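Side-chain contacts in UBP3-associated protein BRE5 (Saccharomyces cerevisiae, PDB 2QIY), which works with the ubiquitin protease UBP3 to remove ubiquitin and also binds mRNA, the chain here being the N-terminal NTF2 domain of BRE5: residues G110-T115 with F122-I127; A17-Y22 with L87-I92; T46-K51 with N72-R77. All blocks are in the same frame, centred on the assembly; numbering follows the deposited sequence.

Contact 1. Residues G110-T115 with F122-I127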
# COMPACT_ATOMS: atom_id res chain seq x y z
N GLY A 110 -2.75 -5.50 6.67
CA GLY A 110 -3.08 -6.45 7.73
C GLY A 110 -1.85 -6.81 8.52
O GLY A 110 -0.86 -6.06 8.51
N GLU A 111 -1.90 -7.97 9.16
CA GLU A 111 -0.79 -8.49 9.95
C GLU A 111 -0.55 -9.92 9.51
O GLU A 111 -1.46 -10.73 9.49
CB GLU A 111 -1.08 -8.35 11.44
CG GLU A 111 -1.18 -6.87 11.85
CD GLU A 111 -1.14 -6.58 13.34
OE1 GLU A 111 -0.96 -7.50 14.17
OE2 GLU A 111 -1.22 -5.37 13.67
N MET A 112 0.68 -10.17 9.07
CA MET A 112 1.06 -11.43 8.45
C MET A 112 1.99 -12.19 9.38
O MET A 112 2.80 -11.59 10.09
CB MET A 112 1.76 -11.13 7.10
CG MET A 112 2.14 -12.34 6.32
SD MET A 112 2.71 -11.81 4.69
CE MET A 112 1.16 -11.32 3.95
N PHE A 113 1.88 -13.51 9.40
CA PHE A 113 2.85 -14.31 10.15
C PHE A 113 2.95 -15.67 9.47
O PHE A 113 2.28 -15.93 8.46
CB PHE A 113 2.51 -14.42 11.64
CG PHE A 113 1.20 -15.14 11.94
CD1 PHE A 113 1.23 -16.42 12.52
CD2 PHE A 113 -0.02 -14.53 11.70
CE1 PHE A 113 0.06 -17.08 12.82
CE2 PHE A 113 -1.25 -15.21 12.02
CZ PHE A 113 -1.18 -16.47 12.57
N TRP A 114 3.86 -16.49 9.97
CA TRP A 114 3.99 -17.86 9.49
C TRP A 114 3.89 -18.73 10.72
O TRP A 114 4.08 -18.26 11.86
CB TRP A 114 5.33 -18.03 8.75
CG TRP A 114 5.39 -17.22 7.45
CD1 TRP A 114 5.23 -17.71 6.16
CD2 TRP A 114 5.61 -15.82 7.32
NE1 TRP A 114 5.33 -16.68 5.26
CE2 TRP A 114 5.56 -15.51 5.94
CE3 TRP A 114 5.86 -14.78 8.24
CZ2 TRP A 114 5.76 -14.21 5.45
CZ3 TRP A 114 6.03 -13.47 7.75
CH2 TRP A 114 5.96 -13.21 6.37
N THR A 115 3.58 -20.01 10.54
CA THR A 115 3.49 -20.90 11.69
C THR A 115 4.62 -20.67 12.68
O THR A 115 5.81 -20.74 12.32
CB THR A 115 3.48 -22.36 11.23
OG1 THR A 115 2.44 -22.51 10.25
CG2 THR A 115 3.27 -23.29 12.43
N PHE A 122 1.72 -5.34 7.35
CA PHE A 122 2.07 -5.21 5.92
C PHE A 122 1.01 -4.45 5.17
O PHE A 122 -0.14 -4.34 5.59
CB PHE A 122 2.21 -6.61 5.28
CG PHE A 122 0.87 -7.28 5.01
CD1 PHE A 122 0.26 -7.12 3.76
CD2 PHE A 122 0.20 -8.00 6.00
CE1 PHE A 122 -0.96 -7.69 3.48
CE2 PHE A 122 -1.01 -8.59 5.73
CZ PHE A 122 -1.61 -8.44 4.47
N CYS A 123 1.44 -3.91 4.03
CA CYS A 123 0.53 -3.46 3.00
C CYS A 123 0.92 -4.17 1.71
O CYS A 123 2.11 -4.36 1.40
CB CYS A 123 0.62 -1.96 2.87
SG CYS A 123 2.21 -1.24 2.64
N GLN A 124 -0.08 -4.63 0.97
CA GLN A 124 0.22 -5.35 -0.26
C GLN A 124 -0.67 -4.79 -1.36
O GLN A 124 -1.88 -4.63 -1.15
CB GLN A 124 0.00 -6.87 -0.11
CG GLN A 124 0.45 -7.70 -1.36
CD GLN A 124 0.65 -9.19 -1.09
OE1 GLN A 124 1.09 -9.95 -1.98
NE2 GLN A 124 0.34 -9.63 0.11
N THR A 125 -0.08 -4.51 -2.52
CA THR A 125 -0.83 -3.91 -3.61
C THR A 125 -0.77 -4.81 -4.83
O THR A 125 0.28 -5.37 -5.12
CB THR A 125 -0.25 -2.52 -3.95
OG1 THR A 125 -0.54 -1.66 -2.84
CG2 THR A 125 -0.87 -1.96 -5.17
N PHE A 126 -1.90 -4.92 -5.52
CA PHE A 126 -2.01 -5.73 -6.75
C PHE A 126 -2.61 -4.92 -7.88
O PHE A 126 -3.42 -4.01 -7.65
CB PHE A 126 -3.00 -6.86 -6.52
CG PHE A 126 -2.66 -7.75 -5.36
CD1 PHE A 126 -3.10 -7.43 -4.07
CD2 PHE A 126 -1.93 -8.93 -5.56
CE1 PHE A 126 -2.80 -8.27 -3.00
CE2 PHE A 126 -1.65 -9.79 -4.49
CZ PHE A 126 -2.09 -9.44 -3.21
N ILE A 127 -2.24 -5.28 -9.11
CA ILE A 127 -2.98 -4.82 -10.29
C ILE A 127 -3.46 -6.05 -11.05
O ILE A 127 -2.66 -6.96 -11.32
CB ILE A 127 -2.14 -3.91 -11.23
CG1 ILE A 127 -1.75 -2.63 -10.50
CG2 ILE A 127 -2.97 -3.55 -12.50
CD1 ILE A 127 -2.89 -1.76 -10.26

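Contact 2. Residues A17-Y22 with L87-I92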
# COMPACT_ATOMS: atom_id res chain seq x y z
N ALA A 17 -12.92 -11.74 -3.27
CA ALA A 17 -12.66 -13.10 -3.76
C ALA A 17 -11.22 -13.26 -4.21
O ALA A 17 -10.58 -14.27 -3.90
CB ALA A 17 -13.62 -13.47 -4.90
N PHE A 18 -10.70 -12.26 -4.93
CA PHE A 18 -9.32 -12.32 -5.37
C PHE A 18 -8.36 -12.52 -4.21
O PHE A 18 -7.47 -13.38 -4.26
CB PHE A 18 -8.88 -11.07 -6.14
CG PHE A 18 -7.41 -11.04 -6.36
CD1 PHE A 18 -6.59 -10.31 -5.51
CD2 PHE A 18 -6.83 -11.86 -7.33
CE1 PHE A 18 -5.20 -10.36 -5.65
CE2 PHE A 18 -5.44 -11.93 -7.48
CZ PHE A 18 -4.62 -11.16 -6.64
N LEU A 19 -8.50 -11.70 -3.18
CA LEU A 19 -7.55 -11.72 -2.07
C LEU A 19 -7.68 -13.03 -1.32
O LEU A 19 -6.68 -13.67 -0.98
CB LEU A 19 -7.84 -10.57 -1.12
CG LEU A 19 -7.07 -9.24 -1.08
CD1 LEU A 19 -5.91 -9.05 -2.06
CD2 LEU A 19 -7.99 -8.05 -0.95
N GLN A 20 -8.92 -13.45 -1.06
CA GLN A 20 -9.11 -14.70 -0.32
C GLN A 20 -8.51 -15.87 -1.09
O GLN A 20 -7.76 -16.67 -0.52
CB GLN A 20 -10.58 -14.93 0.06
CG GLN A 20 -10.69 -15.81 1.31
CD GLN A 20 -12.09 -15.86 1.92
OE1 GLN A 20 -13.00 -15.14 1.52
NE2 GLN A 20 -12.25 -16.73 2.92
N ASN A 21 -8.77 -15.93 -2.40
CA ASN A 21 -8.21 -16.98 -3.26
C ASN A 21 -6.68 -16.99 -3.36
O ASN A 21 -6.05 -18.05 -3.32
CB ASN A 21 -8.84 -16.94 -4.66
CG ASN A 21 -10.32 -17.35 -4.64
OD1 ASN A 21 -10.76 -18.09 -3.76
ND2 ASN A 21 -11.08 -16.85 -5.60
N TYR A 22 -6.09 -15.79 -3.46
CA TYR A 22 -4.63 -15.61 -3.52
C TYR A 22 -3.93 -16.16 -2.27
O TYR A 22 -2.97 -16.93 -2.38
CB TYR A 22 -4.34 -14.12 -3.65
CG TYR A 22 -2.89 -13.72 -3.59
CD1 TYR A 22 -2.12 -13.67 -4.74
CD2 TYR A 22 -2.30 -13.34 -2.38
CE1 TYR A 22 -0.79 -13.27 -4.69
CE2 TYR A 22 -0.95 -12.93 -2.32
CZ TYR A 22 -0.20 -12.90 -3.48
OH TYR A 22 1.11 -12.51 -3.43
N LEU A 87 -2.53 -14.85 7.88
CA LEU A 87 -2.71 -13.41 8.06
C LEU A 87 -4.05 -13.04 8.63
O LEU A 87 -5.01 -13.81 8.53
CB LEU A 87 -2.48 -12.60 6.76
CG LEU A 87 -3.50 -12.76 5.63
CD1 LEU A 87 -3.47 -11.50 4.75
CD2 LEU A 87 -3.18 -14.03 4.82
N LYS A 88 -4.05 -11.86 9.23
CA LYS A 88 -5.27 -11.12 9.55
C LYS A 88 -5.38 -10.03 8.50
O LYS A 88 -4.49 -9.16 8.40
CB LYS A 88 -5.16 -10.53 10.95
CG LYS A 88 -6.35 -9.66 11.32
CD LYS A 88 -6.27 -9.18 12.76
CE LYS A 88 -7.49 -8.33 13.07
NZ LYS A 88 -7.52 -7.92 14.51
N LEU A 89 -6.40 -10.11 7.66
CA LEU A 89 -6.62 -9.10 6.60
C LEU A 89 -7.50 -8.00 7.20
O LEU A 89 -8.64 -8.27 7.59
CB LEU A 89 -7.34 -9.75 5.39
CG LEU A 89 -7.24 -9.27 3.94
CD1 LEU A 89 -8.58 -9.33 3.21
CD2 LEU A 89 -6.42 -7.97 3.65
N ASP A 90 -6.97 -6.78 7.31
CA ASP A 90 -7.69 -5.68 7.98
C ASP A 90 -8.51 -4.78 7.04
O ASP A 90 -9.62 -4.36 7.38
CB ASP A 90 -6.71 -4.76 8.72
CG ASP A 90 -6.10 -5.38 9.97
OD1 ASP A 90 -4.92 -5.09 10.21
OD2 ASP A 90 -6.79 -6.11 10.73
N THR A 91 -7.91 -4.43 5.91
CA THR A 91 -8.49 -3.43 5.02
C THR A 91 -8.31 -3.78 3.55
O THR A 91 -7.33 -4.43 3.16
CB THR A 91 -7.87 -2.01 5.24
OG1 THR A 91 -6.52 -2.00 4.78
CG2 THR A 91 -7.88 -1.63 6.72
N ILE A 92 -9.27 -3.32 2.74
CA ILE A 92 -9.18 -3.44 1.31
C ILE A 92 -9.59 -2.09 0.73
O ILE A 92 -10.62 -1.53 1.15
CB ILE A 92 -10.15 -4.52 0.76
CG1 ILE A 92 -9.85 -5.90 1.39
CG2 ILE A 92 -10.12 -4.55 -0.79
CD1 ILE A 92 -10.90 -6.99 1.12

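Contact 3. Residues T46-K51 with N72-R77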
# COMPACT_ATOMS: atom_id res chain seq x y z
N THR A 46 8.22 -10.96 0.02
CA THR A 46 9.00 -11.38 1.19
C THR A 46 10.24 -12.17 0.79
O THR A 46 10.12 -13.20 0.12
CB THR A 46 8.12 -12.25 2.03
OG1 THR A 46 6.87 -11.54 2.24
CG2 THR A 46 8.81 -12.56 3.40
N ASN A 47 11.42 -11.70 1.20
CA ASN A 47 12.64 -12.38 0.79
C ASN A 47 12.96 -13.53 1.73
O ASN A 47 13.72 -13.38 2.70
CB ASN A 47 13.83 -11.44 0.71
CG ASN A 47 15.05 -12.14 0.13
OD1 ASN A 47 14.98 -13.30 -0.29
ND2 ASN A 47 16.18 -11.43 0.11
N TYR A 48 12.34 -14.67 1.44
CA TYR A 48 12.52 -15.84 2.27
C TYR A 48 13.97 -16.34 2.31
O TYR A 48 14.33 -17.06 3.23
CB TYR A 48 11.64 -16.95 1.76
CG TYR A 48 10.16 -16.74 1.92
CD1 TYR A 48 9.34 -16.62 0.82
CD2 TYR A 48 9.57 -16.72 3.19
CE1 TYR A 48 7.95 -16.45 0.95
CE2 TYR A 48 8.20 -16.55 3.35
CZ TYR A 48 7.40 -16.43 2.23
OH TYR A 48 6.04 -16.30 2.42
N GLN A 49 14.78 -15.94 1.32
CA GLN A 49 16.19 -16.35 1.20
C GLN A 49 17.13 -15.51 2.07
O GLN A 49 18.31 -15.87 2.24
CB GLN A 49 16.61 -16.24 -0.28
CG GLN A 49 16.43 -17.52 -1.08
CD GLN A 49 15.02 -18.00 -1.06
OE1 GLN A 49 14.17 -17.50 -1.82
NE2 GLN A 49 14.73 -18.92 -0.14
N SER A 50 16.64 -14.41 2.63
CA SER A 50 17.52 -13.53 3.39
C SER A 50 17.98 -14.15 4.71
O SER A 50 17.18 -14.70 5.44
CB SER A 50 16.85 -12.18 3.67
OG SER A 50 17.76 -11.38 4.42
N LYS A 51 19.29 -14.08 4.99
CA LYS A 51 19.85 -14.43 6.32
C LYS A 51 18.87 -14.90 7.44
O LYS A 51 17.99 -14.14 7.94
CB LYS A 51 20.76 -13.31 6.84
CG LYS A 51 20.06 -12.23 7.63
CD LYS A 51 19.92 -10.94 6.85
CE LYS A 51 19.06 -9.92 7.63
NZ LYS A 51 19.68 -9.52 8.94
N ASN A 72 7.34 -18.34 -10.61
CA ASN A 72 7.15 -19.74 -10.25
C ASN A 72 8.34 -20.35 -9.53
O ASN A 72 8.19 -21.06 -8.53
CB ASN A 72 6.83 -20.60 -11.46
CG ASN A 72 6.76 -22.06 -11.07
OD1 ASN A 72 7.64 -22.90 -11.42
ND2 ASN A 72 5.74 -22.38 -10.31
N LYS A 73 9.54 -20.09 -10.04
CA LYS A 73 10.76 -20.63 -9.43
C LYS A 73 10.92 -20.10 -8.00
O LYS A 73 11.32 -20.84 -7.09
CB LYS A 73 11.96 -20.31 -10.31
CG LYS A 73 13.33 -20.69 -9.74
CD LYS A 73 14.50 -20.15 -10.62
CE LYS A 73 14.02 -19.20 -11.74
NZ LYS A 73 14.79 -17.91 -11.87
N PHE A 74 10.63 -18.82 -7.82
CA PHE A 74 10.68 -18.20 -6.48
C PHE A 74 9.68 -18.85 -5.51
O PHE A 74 10.06 -19.28 -4.41
CB PHE A 74 10.48 -16.68 -6.57
CG PHE A 74 10.28 -16.02 -5.22
CD1 PHE A 74 11.38 -15.72 -4.42
CD2 PHE A 74 9.00 -15.76 -4.76
CE1 PHE A 74 11.20 -15.13 -3.16
CE2 PHE A 74 8.79 -15.17 -3.49
CZ PHE A 74 9.90 -14.87 -2.69
N PHE A 75 8.41 -18.93 -5.88
CA PHE A 75 7.43 -19.55 -4.98
C PHE A 75 7.72 -21.03 -4.71
O PHE A 75 7.62 -21.51 -3.58
CB PHE A 75 6.00 -19.39 -5.51
CG PHE A 75 5.43 -18.01 -5.29
CD1 PHE A 75 4.84 -17.32 -6.34
CD2 PHE A 75 5.46 -17.41 -4.03
CE1 PHE A 75 4.29 -16.05 -6.15
CE2 PHE A 75 4.91 -16.14 -3.82
CZ PHE A 75 4.33 -15.47 -4.88
N SER A 76 8.10 -21.74 -5.76
CA SER A 76 8.38 -23.16 -5.66
C SER A 76 9.57 -23.46 -4.73
O SER A 76 9.50 -24.40 -3.92
CB SER A 76 8.59 -23.74 -7.06
OG SER A 76 7.38 -23.68 -7.79
N ARG A 77 10.65 -22.66 -4.84
CA ARG A 77 11.84 -22.83 -3.98
C ARG A 77 11.49 -22.66 -2.50
O ARG A 77 12.14 -23.24 -1.63
CB ARG A 77 12.93 -21.83 -4.35

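Contact 1. Residues G110-T115 with F122-I127
Gly110 and Phe122 form an antiparallel hydrogen-bonded pair, Gly110 N giving to Phe122 O at 3.1 Å and Phe122 N to Gly110 O at 2.9 Å. From this pair the segments run off in different directions, their short axes at about 100°, while the hairpin goes on pairing through Met112 and Tyr120. With CG set between its backbone N and carbonyl carbon (chi1 76°), the Phe122 side chain folds across Gly110, and its CE2 lies 3.4 Å from Gly110 C. Gly110 N lies 3.7 Å above one face of the Phe122 ring, toward the rim. Over the centre of the opposite face sits Met112 CE, 3.9 Å from the ring centroid, a CH-pi contact backed by the more distant sulfur in a Met-aromatic arrangement. The Met112 chain crosses the ring at about a right angle, its bend at chi3 (-72°) carrying the methyl there, while its CB rests 3.7 Å from Phe122 CD2. Glu111 turns its CB away; its OE2 makes a salt bridge with Lys121 NZ and a hydrogen bond with Ser150 OG of the second subunit. Strand 103-114 is flanked by 85-97 and 120-130; Phe122 also touches Leu87 of the former, and Met112 Ile144 of strand 137-147.

Contact 2. Residues A17-Y22 with L87-I92
Leu19 meets Leu89 and Ile92 through methyl and methylene groups alone, and the flat groups stand beside this contact on the helix side. The Phe18 ring has Tyr22 CB 4.2 Å above one face, toward its rim, one helical turn further on. Both the Phe18 and the Tyr22 ring meet Phe126 of strand 120-130 edge-to-face, so the helix is anchored on the sheet by aromatic residues next to Leu19, which itself touches Phe126 and Ile106.

Leu19 and Ile92 reach toward each other tip to tip. Leu19 CD2 does the touching, 3.7 Å from Ile92 CG1, 3.7 Å from Ile92 CD1 and 4.1 Å from Ile92 CG2, so one methyl rests against three carbons of the isoleucine. Ile92 CG1 is anti to its own carbonyl carbon (chi1 -59°), which brings this branch forward with CD1 at its end. Leu89 comes to the same methyl more loosely, its CD1 4.4 Å from Leu19 CD2.

Leu89 and Ile92 are three residues apart yet both point to the helix. A classic beta bulge, in which Asp90 and Thr91 both face Thr109, shifts the alternation of the strand and makes this possible. Leu87, Lys88 and Leu89 also pair antiparallel with a strand of another protein's chain, so the same strand serves the helix on its face and an interface at its edge.

Helix 11-28 thus lies on one face of the bent sheet, as in the NTF2 fold. Only aliphatic carbons meet here, so the contact rests on van der Waals contact and exclusion of water; directional bonding between helix and sheet comes from beside it, as where Tyr22 OH is hydrogen-bonded to Asp142 OD2.

Contact 3. Residues T46-K51 with N72-R77
Phe74, from helix 68-77 of this NTF2-like domain, sets the end of its ring against the loop after strand 41-46, beside the type I beta turn of Asn47 to Ser50. Its CG lies anti to the backbone N (chi1 170°), aiming the ring at the loop. There the ring edge confronts a carbonyl: Thr46 O sits in the ring plane, 3.3 Å from Phe74 CZ. Tyr48 crosses Phe74 at about a right angle, with its CD1 4.0 Å from the same CZ. Gln49 slides past in the opposite direction, its amide turned 69° from the ring plane and its OE1 4.0 Å from Phe74 CE1; its NE2 is bonded to Asn78 OD1. Cutting Phe74 back to an alanine is likely to open a gap beside Thr46 O and Tyr48 CD1 and to leave the loop less firmly seated on the helix. The phenylalanine also packs on Val63 and Val65 of strand 62-66, while Tyr48 OH accepts from Trp114 NE1. The turn has its own brace: Asn47 OD1 accepts from Gln49 N at 3.1 Å, an Asx turn in which the donor stands above the carbonyl plane of the side-chain amide.

How the contacts relate
From the N terminus, helix 11-28 supplies residues 17-22, which meet strand 85-97 some 65 residues later, so contact 2 closes a long loop. Contact 3 is nested inside that loop: the turn after strand 41-46 is joined to helix 68-77 before residues 87-92 are reached. Contact 1 follows in series, closing the short connection of the hairpin formed by strands 103-114 and 120-130, and no two contacts cross. Contacts 1 and 2 adjoin in one sheet, where Glu111 O lies 2.8 Å from Lys88 N, probably a hydrogen bond. Contacts 2 and 3 do not touch, their centres about 21 Å apart, but each meets contact 1, contact 3 through Trp114.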